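Local coordinates for 450aa long hypothetical fmu protein (Pyrococcus horikoshii, PDB 2YXL) that probably methylates cytosine in RNA at carbon 5, with S-adenosyl-L-methionine as the methyl donor, at residues A[100-104]-A[105-109]; A[199-202]-A[203-207]; A[8-12]-A[13-17]. One frame throughout, in Å; residues are numbered along the deposited sequence.

Contact 1: A[100-104]-A[105-109]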
ATOM      1  N   HIS A 100       7.145 -12.781  20.439  1.00 34.77           N
ATOM      2  CA  HIS A 100       6.402 -13.990  20.077  1.00 34.71           C
ATOM      3  C   HIS A 100       6.704 -15.244  20.894  1.00 34.82           C
ATOM      4  O   HIS A 100       6.202 -16.321  20.569  1.00 34.77           O
ATOM      5  CB  HIS A 100       6.521 -14.260  18.574  1.00 34.62           C
ATOM      6  CG  HIS A 100       6.116 -13.096  17.726  1.00 34.49           C
ATOM      7  ND1 HIS A 100       4.827 -12.607  17.702  1.00 33.99           N
ATOM      8  CD2 HIS A 100       6.833 -12.315  16.884  1.00 34.47           C
ATOM      9  CE1 HIS A 100       4.768 -11.576  16.878  1.00 34.03           C
ATOM     10  NE2 HIS A 100       5.971 -11.380  16.367  1.00 34.40           N
ATOM     11  N   ASP A 101       7.514 -15.099  21.942  1.00 34.97           N
ATOM     12  CA  ASP A 101       7.802 -16.188  22.890  1.00 35.21           C
ATOM     13  C   ASP A 101       7.985 -17.563  22.212  1.00 35.13           C
ATOM     14  O   ASP A 101       7.126 -18.448  22.348  1.00 35.18           O
ATOM     15  CB  ASP A 101       6.712 -16.251  23.978  1.00 35.32           C
ATOM     16  CG  ASP A 101       7.090 -17.151  25.149  1.00 35.98           C
ATOM     17  OD1 ASP A 101       8.270 -17.555  25.255  1.00 36.98           O
ATOM     18  OD2 ASP A 101       6.200 -17.457  25.972  1.00 36.91           O
ATOM     19  N   PRO A 102       9.107 -17.746  21.490  1.00 35.01           N
ATOM     20  CA  PRO A 102       9.353 -18.972  20.724  1.00 34.97           C
ATOM     21  C   PRO A 102       9.621 -20.190  21.600  1.00 34.90           C
ATOM     22  O   PRO A 102      10.120 -20.050  22.719  1.00 34.89           O
ATOM     23  CB  PRO A 102      10.618 -18.634  19.932  1.00 35.00           C
ATOM     24  CG  PRO A 102      11.320 -17.622  20.767  1.00 34.97           C
ATOM     25  CD  PRO A 102      10.228 -16.794  21.367  1.00 34.98           C
ATOM     26  N   SER A 103       9.289 -21.372  21.082  1.00 34.88           N
ATOM     27  CA  SER A 103       9.620 -22.638  21.733  1.00 34.78           C
ATOM     28  C   SER A 103      11.083 -22.973  21.476  1.00 34.90           C
ATOM     29  O   SER A 103      11.674 -22.474  20.517  1.00 35.17           O
ATOM     30  CB  SER A 103       8.726 -23.765  21.206  1.00 34.74           C
ATOM     31  OG  SER A 103       9.042 -24.094  19.864  1.00 34.40           O
ATOM     32  N   SER A 104      11.656 -23.822  22.325  1.00 34.98           N
ATOM     33  CA  SER A 104      13.067 -24.213  22.228  1.00 35.03           C
ATOM     34  C   SER A 104      13.502 -24.673  20.838  1.00 35.02           C
ATOM     35  O   SER A 104      14.639 -24.419  20.429  1.00 35.13           O
ATOM     36  CB  SER A 104      13.399 -25.294  23.257  1.00 35.04           C
ATOM     37  OG  SER A 104      13.630 -24.719  24.530  1.00 35.34           O
ATOM     38  N   GLN A 105      12.602 -25.348  20.123  1.00 34.98           N
ATOM     39  CA  GLN A 105      12.873 -25.797  18.757  1.00 35.06           C
ATOM     40  C   GLN A 105      13.032 -24.619  17.791  1.00 35.16           C
ATOM     41  O   GLN A 105      13.927 -24.625  16.940  1.00 35.16           O
ATOM     42  CB  GLN A 105      11.781 -26.756  18.269  1.00 35.01           C
ATOM     43  CG  GLN A 105      12.120 -27.495  16.970  1.00 34.98           C
ATOM     44  CD  GLN A 105      13.344 -28.395  17.093  1.00 35.07           C
ATOM     45  OE1 GLN A 105      13.500 -29.127  18.073  1.00 35.14           O
ATOM     46  NE2 GLN A 105      14.216 -28.347  16.090  1.00 34.74           N
ATOM     47  N   THR A 106      12.168 -23.615  17.937  1.00 35.20           N
ATOM     48  CA  THR A 106      12.220 -22.406  17.117  1.00 35.29           C
ATOM     49  C   THR A 106      13.527 -21.643  17.327  1.00 35.38           C
ATOM     50  O   THR A 106      14.150 -21.203  16.356  1.00 35.44           O
ATOM     51  CB  THR A 106      11.010 -21.483  17.390  1.00 35.28           C
ATOM     52  OG1 THR A 106       9.804 -22.200  17.117  1.00 35.40           O
ATOM     53  CG2 THR A 106      11.050 -20.239  16.508  1.00 35.15           C
ATOM     54  N   ILE A 107      13.946 -21.506  18.586  1.00 35.46           N
ATOM     55  CA  ILE A 107      15.202 -20.818  18.902  1.00 35.45           C
ATOM     56  C   ILE A 107      16.396 -21.639  18.400  1.00 35.49           C
ATOM     57  O   ILE A 107      17.420 -21.079  18.013  1.00 35.53           O
ATOM     58  CB  ILE A 107      15.326 -20.399  20.422  1.00 35.37           C
ATOM     59  CG1 ILE A 107      16.464 -21.120  21.149  1.00 35.28           C
ATOM     60  CG2 ILE A 107      13.994 -20.521  21.165  1.00 35.44           C
ATOM     61  CD1 ILE A 107      17.711 -20.276  21.287  1.00 35.28           C
ATOM     62  N   LYS A 108      16.237 -22.962  18.388  1.00 35.61           N
ATOM     63  CA  LYS A 108      17.230 -23.873  17.819  1.00 35.74           C
ATOM     64  C   LYS A 108      17.326 -23.697  16.302  1.00 35.77           C
ATOM     65  O   LYS A 108      18.424 -23.666  15.745  1.00 35.80           O
ATOM     66  CB  LYS A 108      16.885 -25.326  18.167  1.00 35.83           C
ATOM     67  CG  LYS A 108      17.874 -26.366  17.641  1.00 36.02           C
ATOM     68  CD  LYS A 108      17.259 -27.759  17.588  1.00 36.36           C
ATOM     69  CE  LYS A 108      17.259 -28.442  18.948  1.00 36.54           C
ATOM     70  NZ  LYS A 108      18.635 -28.822  19.364  1.00 37.19           N
ATOM     71  N   ASN A 109      16.173 -23.585  15.646  1.00 35.86           N
ATOM     72  CA  ASN A 109      16.119 -23.373  14.200  1.00 35.97           C
ATOM     73  C   ASN A 109      16.669 -22.002  13.794  1.00 36.09           C
ATOM     74  O   ASN A 109      17.286 -21.861  12.736  1.00 36.07           O
ATOM     75  CB  ASN A 109      14.693 -23.572  13.672  1.00 35.99           C
ATOM     76  CG  ASN A 109      14.247 -25.039  13.680  1.00 35.98           C
ATOM     77  OD1 ASN A 109      13.061 -25.336  13.520  1.00 36.12           O
ATOM     78  ND2 ASN A 109      15.192 -25.955  13.857  1.00 35.57           N
TER

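Contact 2: A[199-202]-A[203-207]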
ATOM      1  N   GLU A 199     -22.379 -11.532  -6.813  1.00 46.38           N
ATOM      2  CA  GLU A 199     -22.850 -12.744  -6.134  1.00 46.59           C
ATOM      3  C   GLU A 199     -22.165 -14.010  -6.649  1.00 46.60           C
ATOM      4  O   GLU A 199     -21.825 -14.902  -5.867  1.00 46.59           O
ATOM      5  CB  GLU A 199     -24.376 -12.880  -6.239  1.00 46.73           C
ATOM      6  CG  GLU A 199     -25.172 -11.937  -5.327  1.00 47.38           C
ATOM      7  CD  GLU A 199     -24.901 -12.154  -3.841  1.00 48.37           C
ATOM      8  OE1 GLU A 199     -24.752 -11.147  -3.115  1.00 48.65           O
ATOM      9  OE2 GLU A 199     -24.833 -13.324  -3.396  1.00 49.04           O
ATOM     10  N   GLU A 200     -21.969 -14.075  -7.964  1.00 46.63           N
ATOM     11  CA  GLU A 200     -21.256 -15.173  -8.612  1.00 46.68           C
ATOM     12  C   GLU A 200     -19.836 -15.306  -8.054  1.00 46.54           C
ATOM     13  O   GLU A 200     -19.375 -16.416  -7.772  1.00 46.55           O
ATOM     14  CB  GLU A 200     -21.232 -14.947 -10.128  1.00 46.84           C
ATOM     15  CG  GLU A 200     -20.311 -15.867 -10.924  1.00 47.48           C
ATOM     16  CD  GLU A 200     -19.757 -15.201 -12.179  1.00 48.31           C
ATOM     17  OE1 GLU A 200     -19.411 -15.927 -13.136  1.00 48.76           O
ATOM     18  OE2 GLU A 200     -19.663 -13.952 -12.210  1.00 48.24           O
ATOM     19  N   VAL A 201     -19.159 -14.169  -7.890  1.00 46.32           N
ATOM     20  CA  VAL A 201     -17.816 -14.124  -7.308  1.00 46.09           C
ATOM     21  C   VAL A 201     -17.837 -14.531  -5.831  1.00 46.03           C
ATOM     22  O   VAL A 201     -17.029 -15.358  -5.403  1.00 46.06           O
ATOM     23  CB  VAL A 201     -17.156 -12.727  -7.490  1.00 46.09           C
ATOM     24  CG1 VAL A 201     -15.888 -12.602  -6.654  1.00 45.89           C
ATOM     25  CG2 VAL A 201     -16.853 -12.465  -8.959  1.00 45.96           C
ATOM     26  N   ILE A 202     -18.765 -13.954  -5.065  1.00 45.95           N
ATOM     27  CA  ILE A 202     -18.946 -14.302  -3.651  1.00 45.93           C
ATOM     28  C   ILE A 202     -19.124 -15.815  -3.466  1.00 46.09           C
ATOM     29  O   ILE A 202     -18.468 -16.422  -2.616  1.00 46.20           O
ATOM     30  CB  ILE A 202     -20.133 -13.527  -3.009  1.00 45.95           C
ATOM     31  CG1 ILE A 202     -19.790 -12.037  -2.881  1.00 45.72           C
ATOM     32  CG2 ILE A 202     -20.510 -14.118  -1.643  1.00 45.64           C
ATOM     33  CD1 ILE A 202     -20.925 -11.173  -2.356  1.00 45.78           C
ATOM     34  N   GLY A 203     -19.999 -16.411  -4.277  1.00 46.12           N
ATOM     35  CA  GLY A 203     -20.235 -17.856  -4.256  1.00 46.11           C
ATOM     36  C   GLY A 203     -18.996 -18.689  -4.545  1.00 46.16           C
ATOM     37  O   GLY A 203     -18.747 -19.690  -3.871  1.00 46.14           O
ATOM     38  N   GLU A 204     -18.222 -18.268  -5.546  1.00 46.22           N
ATOM     39  CA  GLU A 204     -16.981 -18.948  -5.923  1.00 46.36           C
ATOM     40  C   GLU A 204     -15.924 -18.849  -4.820  1.00 46.30           C
ATOM     41  O   GLU A 204     -15.150 -19.787  -4.610  1.00 46.34           O
ATOM     42  CB  GLU A 204     -16.434 -18.383  -7.240  1.00 46.38           C
ATOM     43  CG  GLU A 204     -15.336 -19.232  -7.891  1.00 46.60           C
ATOM     44  CD  GLU A 204     -14.576 -18.492  -8.985  1.00 46.66           C
ATOM     45  OE1 GLU A 204     -15.213 -17.776  -9.789  1.00 47.29           O
ATOM     46  OE2 GLU A 204     -13.336 -18.634  -9.046  1.00 46.87           O
ATOM     47  N   LEU A 205     -15.901 -17.714  -4.121  1.00 46.22           N
ATOM     48  CA  LEU A 205     -15.004 -17.516  -2.981  1.00 46.15           C
ATOM     49  C   LEU A 205     -15.443 -18.334  -1.768  1.00 46.21           C
ATOM     50  O   LEU A 205     -14.614 -18.945  -1.090  1.00 46.24           O
ATOM     51  CB  LEU A 205     -14.908 -16.034  -2.609  1.00 46.15           C
ATOM     52  CG  LEU A 205     -14.176 -15.085  -3.564  1.00 45.99           C
ATOM     53  CD1 LEU A 205     -14.496 -13.645  -3.210  1.00 45.62           C
ATOM     54  CD2 LEU A 205     -12.670 -15.326  -3.548  1.00 45.85           C
ATOM     55  N   GLU A 206     -16.750 -18.346  -1.505  1.00 46.18           N
ATOM     56  CA  GLU A 206     -17.315 -19.134  -0.410  1.00 46.21           C
ATOM     57  C   GLU A 206     -17.331 -20.632  -0.729  1.00 46.09           C
ATOM     58  O   GLU A 206     -17.585 -21.456   0.154  1.00 46.08           O
ATOM     59  CB  GLU A 206     -18.714 -18.634  -0.035  1.00 46.22           C
ATOM     60  CG  GLU A 206     -18.711 -17.269   0.652  1.00 46.40           C
ATOM     61  CD  GLU A 206     -20.094 -16.801   1.082  1.00 46.48           C
ATOM     62  OE1 GLU A 206     -20.171 -15.993   2.033  1.00 46.86           O
ATOM     63  OE2 GLU A 206     -21.100 -17.232   0.477  1.00 47.00           O
ATOM     64  N   GLU A 207     -17.055 -20.975  -1.988  1.00 45.98           N
ATOM     65  CA  GLU A 207     -16.866 -22.367  -2.399  1.00 45.87           C
ATOM     66  C   GLU A 207     -15.546 -22.886  -1.828  1.00 45.71           C
ATOM     67  O   GLU A 207     -15.429 -24.063  -1.480  1.00 45.71           O
ATOM     68  CB  GLU A 207     -16.874 -22.492  -3.924  1.00 45.90           C
ATOM     69  CG  GLU A 207     -17.564 -23.744  -4.447  1.00 46.02           C
ATOM     70  CD  GLU A 207     -19.083 -23.632  -4.444  1.00 46.28           C
ATOM     71  OE1 GLU A 207     -19.602 -22.501  -4.567  1.00 46.50           O
ATOM     72  OE2 GLU A 207     -19.758 -24.677  -4.324  1.00 46.34           O
TER

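Contact 3: A[8-12]-A[13-17]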
ATOM      1  N   LEU A   8       5.382 -21.033  20.408  1.00 43.24           N
ATOM      2  CA  LEU A   8       5.524 -20.833  18.969  1.00 43.06           C
ATOM      3  C   LEU A   8       6.605 -21.748  18.388  1.00 42.75           C
ATOM      4  O   LEU A   8       7.795 -21.568  18.663  1.00 42.71           O
ATOM      5  CB  LEU A   8       5.857 -19.364  18.675  1.00 43.15           C
ATOM      6  CG  LEU A   8       6.051 -18.900  17.228  1.00 43.40           C
ATOM      7  CD1 LEU A   8       4.714 -18.646  16.556  1.00 43.88           C
ATOM      8  CD2 LEU A   8       6.902 -17.644  17.188  1.00 43.18           C
ATOM      9  N   SER A   9       6.178 -22.726  17.589  1.00 42.29           N
ATOM     10  CA  SER A   9       7.099 -23.636  16.905  1.00 41.86           C
ATOM     11  C   SER A   9       7.126 -23.375  15.397  1.00 41.38           C
ATOM     12  O   SER A   9       6.132 -23.597  14.702  1.00 41.40           O
ATOM     13  CB  SER A   9       6.734 -25.095  17.190  1.00 41.95           C
ATOM     14  OG  SER A   9       5.427 -25.390  16.727  1.00 42.32           O
ATOM     15  N   ILE A  10       8.269 -22.899  14.903  1.00 40.70           N
ATOM     16  CA  ILE A  10       8.452 -22.635  13.477  1.00 39.99           C
ATOM     17  C   ILE A  10       9.442 -23.644  12.886  1.00 39.49           C
ATOM     18  O   ILE A  10      10.566 -23.765  13.376  1.00 39.53           O
ATOM     19  CB  ILE A  10       8.932 -21.172  13.207  1.00 40.07           C
ATOM     20  CG1 ILE A  10       8.038 -20.162  13.937  1.00 39.96           C
ATOM     21  CG2 ILE A  10       8.957 -20.868  11.704  1.00 39.80           C
ATOM     22  CD1 ILE A  10       8.577 -18.741  13.958  1.00 39.91           C
ATOM     23  N   PRO A  11       9.017 -24.385  11.841  1.00 38.97           N
ATOM     24  CA  PRO A  11       9.881 -25.334  11.129  1.00 38.53           C
ATOM     25  C   PRO A  11      10.995 -24.629  10.333  1.00 38.06           C
ATOM     26  O   PRO A  11      10.885 -23.431  10.070  1.00 37.95           O
ATOM     27  CB  PRO A  11       8.906 -26.045  10.182  1.00 38.48           C
ATOM     28  CG  PRO A  11       7.809 -25.069   9.969  1.00 38.73           C
ATOM     29  CD  PRO A  11       7.653 -24.361  11.280  1.00 38.96           C
ATOM     30  N   PRO A  12      12.061 -25.368   9.953  1.00 37.68           N
ATOM     31  CA  PRO A  12      13.207 -24.783   9.240  1.00 37.31           C
ATOM     32  C   PRO A  12      12.833 -24.002   7.981  1.00 37.00           C
ATOM     33  O   PRO A  12      13.368 -22.912   7.757  1.00 37.03           O
ATOM     34  CB  PRO A  12      14.055 -26.008   8.875  1.00 37.32           C
ATOM     35  CG  PRO A  12      13.707 -27.019   9.900  1.00 37.40           C
ATOM     36  CD  PRO A  12      12.250 -26.814  10.185  1.00 37.51           C
ATOM     37  N   LYS A  13      11.919 -24.546   7.177  1.00 36.62           N
ATOM     38  CA  LYS A  13      11.459 -23.869   5.961  1.00 36.33           C
ATOM     39  C   LYS A  13      10.711 -22.575   6.283  1.00 36.17           C
ATOM     40  O   LYS A  13      10.717 -21.632   5.489  1.00 36.14           O
ATOM     41  CB  LYS A  13      10.601 -24.798   5.088  1.00 36.31           C
ATOM     42  CG  LYS A  13       9.227 -25.156   5.651  1.00 36.24           C
ATOM     43  CD  LYS A  13       8.409 -25.943   4.640  1.00 36.29           C
ATOM     44  CE  LYS A  13       7.051 -26.336   5.203  1.00 36.52           C
ATOM     45  NZ  LYS A  13       6.359 -27.342   4.343  1.00 36.42           N
ATOM     46  N   GLY A  14      10.076 -22.545   7.454  1.00 35.95           N
ATOM     47  CA  GLY A  14       9.367 -21.365   7.937  1.00 35.57           C
ATOM     48  C   GLY A  14      10.320 -20.260   8.345  1.00 35.34           C
ATOM     49  O   GLY A  14      10.055 -19.083   8.096  1.00 35.15           O
ATOM     50  N   ILE A  15      11.431 -20.646   8.975  1.00 35.06           N
ATOM     51  CA  ILE A  15      12.471 -19.702   9.390  1.00 34.78           C
ATOM     52  C   ILE A  15      13.121 -19.050   8.173  1.00 34.70           C
ATOM     53  O   ILE A  15      13.334 -17.841   8.153  1.00 34.78           O
ATOM     54  CB  ILE A  15      13.540 -20.379  10.296  1.00 34.74           C
ATOM     55  CG1 ILE A  15      12.957 -20.704  11.681  1.00 34.69           C
ATOM     56  CG2 ILE A  15      14.803 -19.515  10.421  1.00 34.47           C
ATOM     57  CD1 ILE A  15      12.546 -19.491  12.525  1.00 34.32           C
ATOM     58  N   ARG A  16      13.415 -19.852   7.156  1.00 34.60           N
ATOM     59  CA  ARG A  16      14.001 -19.342   5.921  1.00 34.46           C
ATOM     60  C   ARG A  16      13.002 -18.477   5.162  1.00 34.46           C
ATOM     61  O   ARG A  16      13.392 -17.573   4.419  1.00 34.59           O
ATOM     62  CB  ARG A  16      14.493 -20.490   5.035  1.00 34.51           C
ATOM     63  CG  ARG A  16      15.635 -21.308   5.635  1.00 34.35           C
ATOM     64  CD  ARG A  16      16.162 -22.343   4.652  1.00 34.33           C
ATOM     65  NE  ARG A  16      15.202 -23.425   4.444  1.00 34.71           N
ATOM     66  CZ  ARG A  16      15.278 -24.625   5.011  1.00 34.18           C
ATOM     67  NH1 ARG A  16      16.284 -24.930   5.826  1.00 33.35           N
ATOM     68  NH2 ARG A  16      14.341 -25.525   4.757  1.00 34.33           N
ATOM     69  N   ALA A  17      11.715 -18.749   5.376  1.00 34.36           N
ATOM     70  CA  ALA A  17      10.634 -18.047   4.691  1.00 34.19           C
ATOM     71  C   ALA A  17      10.489 -16.575   5.089  1.00 34.10           C
ATOM     72  O   ALA A  17      10.462 -15.710   4.210  1.00 34.11           O
ATOM     73  CB  ALA A  17       9.308 -18.795   4.870  1.00 34.24           C
TER

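Contact 1: A[100-104]-A[105-109]
S103 brings its carbonyl to the first turn of helix 104-121, where I107 N donates a hydrogen bond to S103 O at 3.1 Å. T106 N also reaches that oxygen, 2.9 Å from S103 O, but this bond is weak, its angle at the hydrogen only 118°. One residue on, K108 N bonds S104 O at 3.0 Å, so the i to i+4 ladder is under way as soon as the extended backbone of P102 and S103 gives way to helix at S104. S103 holds the N-cap position, where serine is common. Here its rotamer, with OG between the backbone N and the carbonyl carbon (chi1 70°), places the hydroxyl to hydrogen-bond L8 O, which ties the cap to the N-terminal loop.

The residues flanking this cap, P102 before it and I107 four places after it, meet as a hydrophobic staple, the apolar bracket that often spans a helix start. P102 CG lies 4.0 Å from I107 CG2, the two side chains crossing at a slant, and both also touch F138 of helix 124-138. Proline fits the extended conformation here and offers a compact apolar ring. T106 shares the same ring by its methyl, with CG2 3.8 Å from P102 CB. Threonine suits this place because its torsion divides the work: CG2 is anti to the backbone N while OG1 is anti to the carbonyl carbon (chi1 -59°). The buried hydroxyl is thereby turned to L8 O and I10 N, both of which it hydrogen-bonds.

Contact 2: A[199-202]-A[203-207]
V201 and L205 lie one helical turn apart on helix 198-207, a helix of the ferredoxin-like domain, and form an i to i+4 pair on the side that packs against the antiparallel sheet. The backbone beneath them is regular: L205 N bonds V201 O at 2.9 Å, and G203 N, E204 N and E206 N bond the carbonyls of E199, E200 and I202 in the same way.

L205 can be followed outward from the helix. Its CB sits 3.6 Å from V201 O, and CG, anti to the carbonyl carbon (chi1 -70°), comes 3.4 Å from V201 O, so the side chain leans back over the preceding turn. CD1 then reaches V201 CG1 at 3.9 Å, the two side chains running alongside each other in the same direction. Around them L222 of strand 221-225 touches both, while L205 also meets I224, V212 and Y228. Branched apolar residues suit this buried side.

The glutamates lie on the more exposed faces of the helix, where a charged end can meet solvent or a polar partner. E200 OE2 turns back to hydrogen-bond the backbone N of N197, just before the helix, and E204 touches S234 and A235 of helix 234-237. I202 and E206 make a second i to i+4 pair, side by side: E206 lays CB and CG against the backbone, CG 3.4 Å from I202 O, and its carboxylate reaches the methyl, E206 OE2 3.8 Å from I202 CG2.

Contact 3: A[8-12]-A[13-17]
K13 and P12 stand at the first turn of helix 12-24, with P11 at the N-cap position. Proline suits P12, since the first turn of a helix asks no N-H bond of it. The K13 chain, extended beyond CG, carries NZ to a hydrogen bond with D43 O. G14 N makes a weak bond to P11 O, and I10 CG2 packs over the glycine's backbone, 3.7 Å from G14 C, a place where a residue with no side chain fits closely. I15 N donates to P11 O at 3.0 Å, while I15 CD1 meets I10 CG2 at 3.9 Å; this pair, bridging the N-cap, is a hydrophobic staple. R16 N bonds P12 O at 3.1 Å, and its chain, bent at chi3 (-71°), lays the guanidinium with one face under P12 O, which stands 3.7 Å above its centre. With an alanine in its place, the P12 carbonyl would keep its backbone bond but would probably lose this flat group, and F117 and H42 a neighbour. A17 touches V44. I15 touches A114 and R16 touches F117 of helix 104-121, P12 touches its N109 and K113, and on helix 47-75 L49 meets P11 and L53 meets I10 and A17.

How the contacts relate
Contacts 1 and 3 belong to one neighbourhood, their centres 9 Å apart, in the helical N-terminal part of the chain. Each is a helix start with a stapled N-cap, and they are joined directly by hydrogen bonds between the loop before helix 12-24 and the start of helix 104-121. Contact 1 lies at the surface and pairs a proline-isoleucine contact with the hydroxyls of S103 and T106; contact 3 is partly buried, with isoleucines and prolines packed against helices 47-75 and 104-121. Contact 2, about 27 Å from contact 1 and 23 Å from contact 3 between nearest atoms, is also partly buried, but lies within a helix, apolar against the sheet and glutamate-rich elsewhere. None is deep core.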